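Local coordinates for protein quinoline 2-oxidoreductase large subunit (Pseudomonas putida, PDB 1T3Q) that probably hydroxylates quinoline at carbon 2, serving as the molybdenum-bearing large subunit of a xanthine dehydrogenase family enzyme with a molybdopterin cytosine dinucleotide cofactor, at residues T16-E22 with H510-Q516; T420-Y426 with D634-N639; E664-I670 with G736-M741. One frame throughout, in Å; residues are numbered along the deposited sequence.

Contact 1 of 3, residues T16-E22 with H510-Q516; sequences TSVLRRE and HETTLAQ. With MCN (pterin cytosine dinucleotide), chain N.
Thr512 illustrates how one hydroxyl can pin a loop to the first turn of a helix. Its OG1 accepts from Arg21 N at 2.9 Å and donates a hydrogen bond to Glu22 OE1, 2.7 Å away, on its syn side. The other carboxylate oxygen, Glu22 OE2, receives a bond from water 2, which in turn accepts from Glu511 N, satisfying a helix-start amide. Four residues after Thr512, the extended side chain of Gln516 sends NE2 to Thr16 O (3.0 Å, 144°) and also to Ser13 O, while its OE1 accepts from Asn671 ND2. Arg21 bends at chi3 (61°), bringing its guanidinium over Ala515 CB, 3.5 Å from NH2. Water 1 joins NH2 to Glu511 O, and Val529 O and Ala526 O take further bonds. At the helix start, directed away from the loop, His510 gives from NE2 a nearly straight 2.7 Å bond to phosphate oxygen O2B of the pterin cytosine dinucleotide. Arg20, salt-bridged to Asp23, also bonds Gln106 O of the small subunit, placing the loop at that interface. Helix 510-522, in the molybdopterin cofactor-binding region, thus lies between the loop before helix 23-27 and the cofactor, with strand 529-532 and helix 672-692 alongside.

Contact 2 of 3, residues T420-Y426 with D634-N639; sequences THREGTY and DLVLAN
Gly424 and Asn639 mark the close end of two segments that run in the same general sense, their CA atoms 6.6 Å apart; between Thr420 CA and Leu635 CA the gap widens to 8.3 Å. No backbone hydrogen bond joins them, because the loop lies over a face of the sheet rather than along a strand edge. The strand's alternation decides what it meets: Leu637 and Asn639 point at the loop, Val636 and Ala638 away from it. Leu637 sends CD1 under the loop, 3.8 Å from Thr420 O and near Tyr426 OH, a hydroxyl weakly bonded to Asn464. Tyr426 turns an edge of its ring to the strand, CE1 lying 3.6 Å from Asn639 CB. At the wider end a salt bridge spans the gap. Arg422, extended from CG to NE, places NE 2.9 Å from Asp634 OD1; the oxygen is met nearly along its C-O axis but sits 29° out of the guanidinium plane, so the grip is bent. Thr420 CG2 packs over one guanidinium face, and Asp634 OD2 weakly accepts from Leu635 N. Glu423 folds back at chi2 (-78°) and accepts a hydrogen bond at OE1 from water 3, which accepts from Leu637 N. The same OE1 pairs with Lys739 NZ, and that ammonium also bonds Leu637 O, probably offsetting the carboxylate charge beside the strand. Thr425 OG1 is bonded to Asp665 OD2. Strand 636-649 belongs to the molybdopterin cofactor-binding region, yet the Asn639 side chain stays about 12 Å from the dinucleotide. The loop leads from the hairpin of strands 413-414 and 420-421 into helix 426-437 across the early part of strand 636-649, which lies in its sheet between strands 454-467 and 655-665.

Contact 3 of 3, residues E664-I670 with G736-M741; sequences EDCGTMI and GGIKGM. With MCN (pterin cytosine dinucleotide), chain N.
Gly667 and Ile738 form a single beta bridge, and around it the end of strand 655-665 with the loop after it, and the loop before helix 744-761, build the cytosine end of the dinucleotide pocket. Recognition of the base rests on backbone atoms. Its amino nitrogen N4 gives one bond to Thr668 O at 2.9 Å and one to Lys739 O at 2.8 Å, an oxygen from each loop, while Ile670 N donates to the ring nitrogen N3 almost perfectly straight (178°). Nearby, Met741 N holds phosphate oxygen O2A at 2.7 Å. Hydrophobic contact flanks this polar edge: Ile670 CG1 and Ile738 CD1 meet at 3.6 Å, their side chains crossing at about a right angle, and Cys666 CB packs on Met741 CB.

A second shell fixes the two carbonyls. Thr668 is gripped twice, its N donating to Gly737 O from above the plane of that carbonyl, its OG1 donating to Gly736 O, 2.6 Å away, in the plane of Gly736's own C=O. Lys739 N bonds weakly to Cys666 O. Farther out, Asp665 closes an Asx turn, OD1 accepting from Gly667 N at 3.0 Å, and its OD2 accepts from Thr729. Lys739, fully extended beyond CG, runs away from the base toward the 420-426 loop; there water 4 accepts from NZ at 2.9 Å and donates weakly to Asp665 OD1.

Overall arrangement
From the N terminus, residues 16-22 meet helix 510-522, so contact 1 closes a loop of nearly five hundred residues. Contact 2 opens inside it, at 420-426, and closes beyond it at 634-639; the two therefore cross, though their nearest atoms stay about 14 Å apart. Contact 3 opens after both have closed and completes a shorter loop. It sits between them: Ile670 packs against Thr513 and Gln516 of contact 1, and neighbouring strands 636-649 and 655-665 join it to contact 2. Together they link the N-terminal loop, the cofactor-facing helix, the cytosine pocket and the sheet that contains those two strands, with contacts 1 and 3 both touching the dinucleotide.

Contact 1 of 3, residues T16-E22 with H510-Q516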
# COMPACT_ATOMS: atom_id res chain seq x y z
N THR B 16 7.22 -20.03 26.81
CA THR B 16 8.43 -19.24 26.98
C THR B 16 8.16 -17.77 26.69
O THR B 16 7.35 -17.43 25.82
CB THR B 16 9.57 -19.75 26.07
OG1 THR B 16 9.24 -19.51 24.69
CG2 THR B 16 9.77 -21.24 26.28
N SER B 17 8.85 -16.89 27.42
CA SER B 17 8.67 -15.45 27.25
C SER B 17 9.50 -14.86 26.12
O SER B 17 10.44 -14.10 26.35
CB SER B 17 8.99 -14.74 28.56
OG SER B 17 8.03 -15.07 29.55
N VAL B 18 9.14 -15.22 24.89
CA VAL B 18 9.81 -14.71 23.70
C VAL B 18 9.63 -13.19 23.63
O VAL B 18 8.53 -12.69 23.87
CB VAL B 18 9.22 -15.37 22.42
CG1 VAL B 18 9.74 -14.69 21.17
CG2 VAL B 18 9.56 -16.85 22.40
N LEU B 19 10.70 -12.47 23.31
CA LEU B 19 10.61 -11.01 23.20
C LEU B 19 9.73 -10.66 22.01
O LEU B 19 9.78 -11.32 20.97
CB LEU B 19 12.01 -10.40 23.03
CG LEU B 19 12.93 -10.63 24.24
CD1 LEU B 19 14.25 -9.90 24.02
CD2 LEU B 19 12.25 -10.13 25.51
N ARG B 20 8.92 -9.62 22.15
CA ARG B 20 7.99 -9.23 21.09
C ARG B 20 8.65 -8.73 19.82
O ARG B 20 9.46 -7.81 19.83
CB ARG B 20 7.01 -8.17 21.62
CG ARG B 20 6.30 -8.58 22.91
CD ARG B 20 4.99 -7.83 23.06
NE ARG B 20 5.13 -6.44 22.63
CZ ARG B 20 4.11 -5.63 22.37
NH1 ARG B 20 4.34 -4.38 21.98
NH2 ARG B 20 2.87 -6.07 22.50
N ARG B 21 8.27 -9.32 18.69
CA ARG B 21 8.84 -8.90 17.42
C ARG B 21 8.33 -7.53 16.99
O ARG B 21 9.00 -6.83 16.23
CB ARG B 21 8.56 -9.95 16.34
CG ARG B 21 7.12 -10.41 16.24
CD ARG B 21 6.99 -11.61 15.29
NE ARG B 21 7.77 -12.76 15.75
CZ ARG B 21 7.80 -13.94 15.11
NH1 ARG B 21 8.53 -14.93 15.59
NH2 ARG B 21 7.10 -14.11 14.00
N GLU B 22 7.16 -7.12 17.48
CA GLU B 22 6.63 -5.81 17.09
C GLU B 22 7.30 -4.64 17.80
O GLU B 22 7.23 -3.50 17.33
CB GLU B 22 5.12 -5.75 17.32
CG GLU B 22 4.66 -6.06 18.73
CD GLU B 22 4.25 -7.52 18.91
OE1 GLU B 22 5.10 -8.41 18.69
OE2 GLU B 22 3.07 -7.77 19.25
N HIS B 510 -0.30 -10.50 19.61
CA HIS B 510 -0.62 -11.59 18.67
C HIS B 510 0.49 -11.90 17.67
O HIS B 510 0.75 -13.05 17.34
CB HIS B 510 -1.87 -11.24 17.86
CG HIS B 510 -3.10 -11.08 18.69
ND1 HIS B 510 -4.26 -10.53 18.19
CD2 HIS B 510 -3.37 -11.41 19.97
CE1 HIS B 510 -5.19 -10.53 19.13
NE2 HIS B 510 -4.67 -11.06 20.22
N GLU B 511 1.12 -10.85 17.16
CA GLU B 511 2.17 -10.98 16.18
C GLU B 511 3.29 -11.89 16.69
O GLU B 511 3.99 -12.54 15.91
CB GLU B 511 2.70 -9.58 15.84
CG GLU B 511 3.78 -9.52 14.80
CD GLU B 511 4.01 -8.09 14.33
OE1 GLU B 511 5.08 -7.82 13.75
OE2 GLU B 511 3.11 -7.24 14.53
N THR B 512 3.44 -11.95 18.01
CA THR B 512 4.46 -12.79 18.61
C THR B 512 3.88 -14.12 19.11
O THR B 512 4.36 -15.19 18.74
CB THR B 512 5.16 -12.05 19.78
OG1 THR B 512 5.86 -10.91 19.27
CG2 THR B 512 6.14 -12.97 20.49
N THR B 513 2.84 -14.05 19.93
CA THR B 513 2.26 -15.26 20.48
C THR B 513 1.63 -16.23 19.47
O THR B 513 1.71 -17.44 19.65
CB THR B 513 1.23 -14.93 21.58
OG1 THR B 513 0.26 -14.01 21.08
CG2 THR B 513 1.93 -14.34 22.79
N LEU B 514 1.02 -15.71 18.41
CA LEU B 514 0.43 -16.60 17.43
C LEU B 514 1.54 -17.35 16.68
O LEU B 514 1.35 -18.48 16.25
CB LEU B 514 -0.46 -15.83 16.44
CG LEU B 514 -1.70 -15.16 17.05
CD1 LEU B 514 -2.51 -14.47 15.94
CD2 LEU B 514 -2.56 -16.20 17.76
N ALA B 515 2.70 -16.71 16.55
CA ALA B 515 3.82 -17.34 15.87
C ALA B 515 4.33 -18.49 16.73
O ALA B 515 4.73 -19.53 16.21
CB ALA B 515 4.95 -16.32 15.64
N GLN B 516 4.33 -18.28 18.05
CA GLN B 516 4.77 -19.30 19.00
C GLN B 516 3.89 -20.54 18.88
O GLN B 516 4.37 -21.67 18.95
CB GLN B 516 4.71 -18.76 20.43
CG GLN B 516 5.78 -17.71 20.73
CD GLN B 516 5.70 -17.19 22.15
OE1 GLN B 516 5.15 -16.12 22.40
NE2 GLN B 516 6.24 -17.96 23.09
N1 MCN N . -1.92 -14.86 26.24
C2 MCN N . -0.89 -15.85 26.42
N3 MCN N . -1.37 -17.03 26.96
C4 MCN N . -2.68 -17.31 27.34
C5 MCN N . -3.68 -16.25 27.15
C6 MCN N . -3.30 -15.04 26.61
O2 MCN N . 0.26 -15.61 26.13
N4 MCN N . -3.02 -18.47 27.84
C1' MCN N . -1.43 -13.51 25.59
C2D MCN N . -1.73 -13.47 24.02
O2' MCN N . -0.67 -12.73 23.32
C3' MCN N . -3.10 -12.83 23.95
C4D MCN N . -3.10 -11.80 25.05
O4D MCN N . -2.12 -12.33 26.08
O3' MCN N . -3.30 -12.22 22.63
C5' MCN N . -4.50 -11.40 25.60
O5' MCN N . -5.13 -12.61 25.93
PA MCN N . -6.54 -13.07 25.38
O1A MCN N . -6.26 -14.21 24.44
O2A MCN N . -7.39 -13.25 26.62
O3A MCN N . -7.37 -11.90 24.61
PB MCN N . -7.19 -11.27 23.15
O1B MCN N . -8.45 -11.56 22.39
O2B MCN N . -5.89 -11.68 22.53
O3B MCN N . -7.08 -9.69 23.45
C10 MCN N . -8.22 -8.91 23.65
C9' MCN N . -8.26 -8.63 25.12
C8' MCN N . -9.49 -7.70 25.31
S8' MCN N . -11.06 -8.42 24.87
C7' MCN N . -9.46 -6.45 25.78
S7' MCN N . -10.88 -5.39 25.97
C6' MCN N . -8.07 -5.83 26.13
C7 MCN N . -7.08 -6.91 26.49
O9' MCN N . -7.00 -7.89 25.48
N5' MCN N . -7.73 -4.91 24.97
C4A MCN N . -6.31 -4.62 25.03
N8' MCN N . -5.71 -6.32 26.67
C4B MCN N . -5.34 -5.22 25.85
N1' MCN N . -3.96 -4.90 25.87
C2' MCN N . -3.58 -3.92 25.02
N2' MCN N . -2.28 -3.57 25.02
N3' MCN N . -4.46 -3.29 24.16
C4' MCN N . -5.87 -3.57 24.06
O4' MCN N . -6.57 -2.98 23.28
O HOH W 1 4.88 -12.49 13.12
O HOH W 2 0.59 -8.07 17.83

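Contact 2 of 3, residues T420-Y426 with D634-N639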
# COMPACT_ATOMS: atom_id res chain seq x y z
N THR B 420 -21.54 -24.69 33.92
CA THR B 420 -20.88 -25.91 34.37
C THR B 420 -19.38 -25.69 34.53
O THR B 420 -18.70 -25.30 33.58
CB THR B 420 -21.12 -27.07 33.38
OG1 THR B 420 -22.53 -27.30 33.25
CG2 THR B 420 -20.45 -28.35 33.89
N HIS B 421 -18.87 -25.93 35.73
CA HIS B 421 -17.45 -25.79 36.01
C HIS B 421 -16.82 -27.16 35.76
O HIS B 421 -17.26 -28.16 36.33
CB HIS B 421 -17.23 -25.37 37.47
CG HIS B 421 -17.97 -24.13 37.86
ND1 HIS B 421 -19.32 -24.13 38.14
CD2 HIS B 421 -17.55 -22.86 38.05
CE1 HIS B 421 -19.70 -22.91 38.48
NE2 HIS B 421 -18.64 -22.12 38.44
N ARG B 422 -15.78 -27.21 34.93
CA ARG B 422 -15.13 -28.47 34.60
C ARG B 422 -13.68 -28.63 35.06
O ARG B 422 -13.27 -29.71 35.47
CB ARG B 422 -15.24 -28.72 33.09
CG ARG B 422 -16.69 -28.82 32.61
CD ARG B 422 -16.81 -29.17 31.14
NE ARG B 422 -18.21 -29.21 30.73
CZ ARG B 422 -19.07 -30.16 31.07
NH1 ARG B 422 -20.33 -30.10 30.66
NH2 ARG B 422 -18.67 -31.20 31.80
N GLU B 423 -12.90 -27.56 34.97
CA GLU B 423 -11.51 -27.63 35.42
C GLU B 423 -11.00 -26.23 35.75
O GLU B 423 -10.99 -25.34 34.89
CB GLU B 423 -10.61 -28.29 34.36
CG GLU B 423 -10.14 -27.40 33.20
CD GLU B 423 -11.21 -27.17 32.14
OE1 GLU B 423 -11.23 -26.06 31.56
OE2 GLU B 423 -12.02 -28.09 31.87
N GLY B 424 -10.61 -26.03 37.00
CA GLY B 424 -10.11 -24.74 37.44
C GLY B 424 -9.47 -24.83 38.81
O GLY B 424 -9.61 -25.86 39.49
N THR B 425 -8.80 -23.77 39.23
CA THR B 425 -8.13 -23.75 40.53
C THR B 425 -8.73 -22.77 41.53
O THR B 425 -8.01 -22.02 42.19
CB THR B 425 -6.64 -23.40 40.34
OG1 THR B 425 -6.52 -22.26 39.48
CG2 THR B 425 -5.89 -24.57 39.74
N TYR B 426 -10.05 -22.79 41.67
CA TYR B 426 -10.71 -21.87 42.59
C TYR B 426 -10.17 -21.93 44.01
O TYR B 426 -9.72 -20.92 44.55
CB TYR B 426 -12.22 -22.14 42.63
CG TYR B 426 -12.92 -22.15 41.29
CD1 TYR B 426 -12.36 -21.54 40.17
CD2 TYR B 426 -14.17 -22.75 41.15
CE1 TYR B 426 -13.03 -21.52 38.95
CE2 TYR B 426 -14.85 -22.73 39.94
CZ TYR B 426 -14.28 -22.12 38.84
OH TYR B 426 -14.97 -22.10 37.65
N ASP B 634 -17.24 -26.04 23.96
CA ASP B 634 -17.87 -25.73 25.23
C ASP B 634 -17.21 -24.48 25.81
O ASP B 634 -16.31 -23.90 25.18
CB ASP B 634 -17.67 -26.93 26.17
CG ASP B 634 -18.62 -26.93 27.36
OD1 ASP B 634 -18.54 -27.89 28.16
OD2 ASP B 634 -19.45 -26.01 27.51
N LEU B 635 -17.65 -24.05 26.99
CA LEU B 635 -17.06 -22.89 27.63
C LEU B 635 -15.61 -23.22 27.95
O LEU B 635 -15.26 -24.38 28.14
CB LEU B 635 -17.78 -22.58 28.94
CG LEU B 635 -19.30 -22.37 28.94
CD1 LEU B 635 -19.75 -22.06 30.36
CD2 LEU B 635 -19.68 -21.24 28.00
N VAL B 636 -14.78 -22.19 28.01
CA VAL B 636 -13.38 -22.34 28.37
C VAL B 636 -13.20 -21.32 29.50
O VAL B 636 -12.90 -20.15 29.25
CB VAL B 636 -12.43 -22.02 27.20
CG1 VAL B 636 -10.97 -22.12 27.65
CG2 VAL B 636 -12.68 -23.00 26.05
N LEU B 637 -13.41 -21.77 30.73
CA LEU B 637 -13.33 -20.91 31.90
C LEU B 637 -11.95 -20.75 32.52
O LEU B 637 -11.32 -21.73 32.90
CB LEU B 637 -14.27 -21.43 32.98
CG LEU B 637 -15.72 -21.69 32.57
CD1 LEU B 637 -16.50 -22.23 33.75
CD2 LEU B 637 -16.33 -20.40 32.04
N ALA B 638 -11.49 -19.51 32.61
CA ALA B 638 -10.20 -19.23 33.24
C ALA B 638 -10.57 -18.76 34.64
O ALA B 638 -11.75 -18.52 34.92
CB ALA B 638 -9.47 -18.12 32.49
N ASN B 639 -9.59 -18.62 35.53
CA ASN B 639 -9.91 -18.18 36.89
C ASN B 639 -8.71 -17.55 37.56
O ASN B 639 -7.59 -17.63 37.06
CB ASN B 639 -10.43 -19.36 37.73
CG ASN B 639 -9.34 -20.36 38.07
OD1 ASN B 639 -8.67 -20.24 39.09
ND2 ASN B 639 -9.15 -21.33 37.20
O HOH W 3 -13.49 -24.57 31.34

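Contact 3 of 3, residues E664-I670 with G736-M741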
# COMPACT_ATOMS: atom_id res chain seq x y z
N GLU B 664 -3.31 -15.82 38.75
CA GLU B 664 -4.00 -16.07 37.49
C GLU B 664 -3.83 -17.49 36.97
O GLU B 664 -2.74 -18.06 37.03
CB GLU B 664 -3.51 -15.09 36.42
CG GLU B 664 -3.98 -15.41 35.00
CD GLU B 664 -5.48 -15.17 34.80
OE1 GLU B 664 -6.06 -15.76 33.86
OE2 GLU B 664 -6.07 -14.40 35.58
N ASP B 665 -4.92 -18.05 36.46
CA ASP B 665 -4.90 -19.37 35.87
C ASP B 665 -5.60 -19.27 34.53
O ASP B 665 -6.83 -19.31 34.46
CB ASP B 665 -5.62 -20.40 36.75
CG ASP B 665 -5.43 -21.84 36.25
OD1 ASP B 665 -5.28 -22.05 35.04
OD2 ASP B 665 -5.45 -22.77 37.09
N CYS B 666 -4.81 -19.11 33.47
CA CYS B 666 -5.34 -19.03 32.12
C CYS B 666 -4.88 -20.29 31.39
O CYS B 666 -4.54 -20.25 30.21
CB CYS B 666 -4.81 -17.78 31.40
SG CYS B 666 -3.00 -17.62 31.34
N GLY B 667 -4.88 -21.40 32.11
CA GLY B 667 -4.44 -22.64 31.51
C GLY B 667 -2.99 -22.47 31.12
O GLY B 667 -2.22 -21.83 31.84
N THR B 668 -2.61 -23.03 29.98
CA THR B 668 -1.24 -22.94 29.50
C THR B 668 -0.94 -21.53 29.00
O THR B 668 -1.61 -21.03 28.10
CB THR B 668 -1.00 -23.93 28.34
OG1 THR B 668 -1.16 -25.27 28.82
CG2 THR B 668 0.41 -23.76 27.78
N MET B 669 0.07 -20.88 29.58
CA MET B 669 0.46 -19.54 29.15
C MET B 669 1.34 -19.67 27.91
O MET B 669 2.29 -20.46 27.90
CB MET B 669 1.27 -18.82 30.23
CG MET B 669 0.52 -18.48 31.49
SD MET B 669 1.57 -17.52 32.60
CE MET B 669 2.54 -18.82 33.36
N ILE B 670 1.04 -18.90 26.87
CA ILE B 670 1.84 -18.94 25.65
C ILE B 670 3.13 -18.16 25.91
O ILE B 670 4.23 -18.63 25.60
CB ILE B 670 1.11 -18.26 24.47
CG1 ILE B 670 -0.22 -18.96 24.21
CG2 ILE B 670 1.99 -18.29 23.22
CD1 ILE B 670 -1.10 -18.21 23.22
N GLY B 736 -2.79 -27.06 23.07
CA GLY B 736 -1.81 -26.61 24.05
C GLY B 736 -2.39 -26.34 25.42
O GLY B 736 -1.66 -25.98 26.33
N GLY B 737 -3.71 -26.51 25.58
CA GLY B 737 -4.34 -26.27 26.87
C GLY B 737 -4.56 -24.80 27.19
O GLY B 737 -4.90 -24.43 28.31
N ILE B 738 -4.37 -23.97 26.17
CA ILE B 738 -4.52 -22.52 26.29
C ILE B 738 -5.92 -21.99 26.64
O ILE B 738 -6.91 -22.44 26.08
CB ILE B 738 -4.09 -21.85 24.95
CG1 ILE B 738 -2.59 -22.07 24.72
CG2 ILE B 738 -4.45 -20.36 24.95
CD1 ILE B 738 -2.15 -21.86 23.28
N LYS B 739 -5.97 -21.04 27.57
CA LYS B 739 -7.21 -20.37 27.96
C LYS B 739 -6.95 -18.86 27.84
O LYS B 739 -5.79 -18.44 27.79
CB LYS B 739 -7.60 -20.69 29.40
CG LYS B 739 -8.00 -22.13 29.64
CD LYS B 739 -8.54 -22.30 31.05
CE LYS B 739 -8.97 -23.74 31.31
NZ LYS B 739 -9.53 -23.89 32.67
N GLY B 740 -8.00 -18.05 27.81
CA GLY B 740 -7.82 -16.61 27.69
C GLY B 740 -7.66 -15.90 29.04
O GLY B 740 -7.81 -16.52 30.08
N MET B 741 -7.36 -14.60 29.01
CA MET B 741 -7.20 -13.84 30.25
C MET B 741 -7.13 -12.32 30.06
O MET B 741 -7.07 -11.57 31.03
CB MET B 741 -5.96 -14.32 31.03
CG MET B 741 -4.62 -14.24 30.28
SD MET B 741 -3.99 -12.57 29.98
CE MET B 741 -3.93 -11.91 31.62
N1 MCN N . -1.92 -14.86 26.24
C2 MCN N . -0.89 -15.85 26.42
N3 MCN N . -1.37 -17.03 26.96
C4 MCN N . -2.68 -17.31 27.34
C5 MCN N . -3.68 -16.25 27.15
C6 MCN N . -3.30 -15.04 26.61
O2 MCN N . 0.26 -15.61 26.13
N4 MCN N . -3.02 -18.47 27.84
C1' MCN N . -1.43 -13.51 25.59
C2D MCN N . -1.73 -13.47 24.02
O2' MCN N . -0.67 -12.73 23.32
C3' MCN N . -3.10 -12.83 23.95
C4D MCN N . -3.10 -11.80 25.05
O4D MCN N . -2.12 -12.33 26.08
O3' MCN N . -3.30 -12.22 22.63
C5' MCN N . -4.50 -11.40 25.60
O5' MCN N . -5.13 -12.61 25.93
PA MCN N . -6.54 -13.07 25.38
O1A MCN N . -6.26 -14.21 24.44
O2A MCN N . -7.39 -13.25 26.62
O3A MCN N . -7.37 -11.90 24.61
PB MCN N . -7.19 -11.27 23.15
O1B MCN N . -8.45 -11.56 22.39
O2B MCN N . -5.89 -11.68 22.53
O3B MCN N . -7.08 -9.69 23.45
C10 MCN N . -8.22 -8.91 23.65
C9' MCN N . -8.26 -8.63 25.12
C8' MCN N . -9.49 -7.70 25.31
S8' MCN N . -11.06 -8.42 24.87
C7' MCN N . -9.46 -6.45 25.78
S7' MCN N . -10.88 -5.39 25.97
C6' MCN N . -8.07 -5.83 26.13
C7 MCN N . -7.08 -6.91 26.49
O9' MCN N . -7.00 -7.89 25.48
N5' MCN N . -7.73 -4.91 24.97
C4A MCN N . -6.31 -4.62 25.03
N8' MCN N . -5.71 -6.32 26.67
C4B MCN N . -5.34 -5.22 25.85
N1' MCN N . -3.96 -4.90 25.87
C2' MCN N . -3.58 -3.92 25.02
N2' MCN N . -2.28 -3.57 25.02
N3' MCN N . -4.46 -3.29 24.16
C4' MCN N . -5.87 -3.57 24.06
O4' MCN N . -6.57 -2.98 23.28
O HOH W 4 -8.03 -22.42 34.66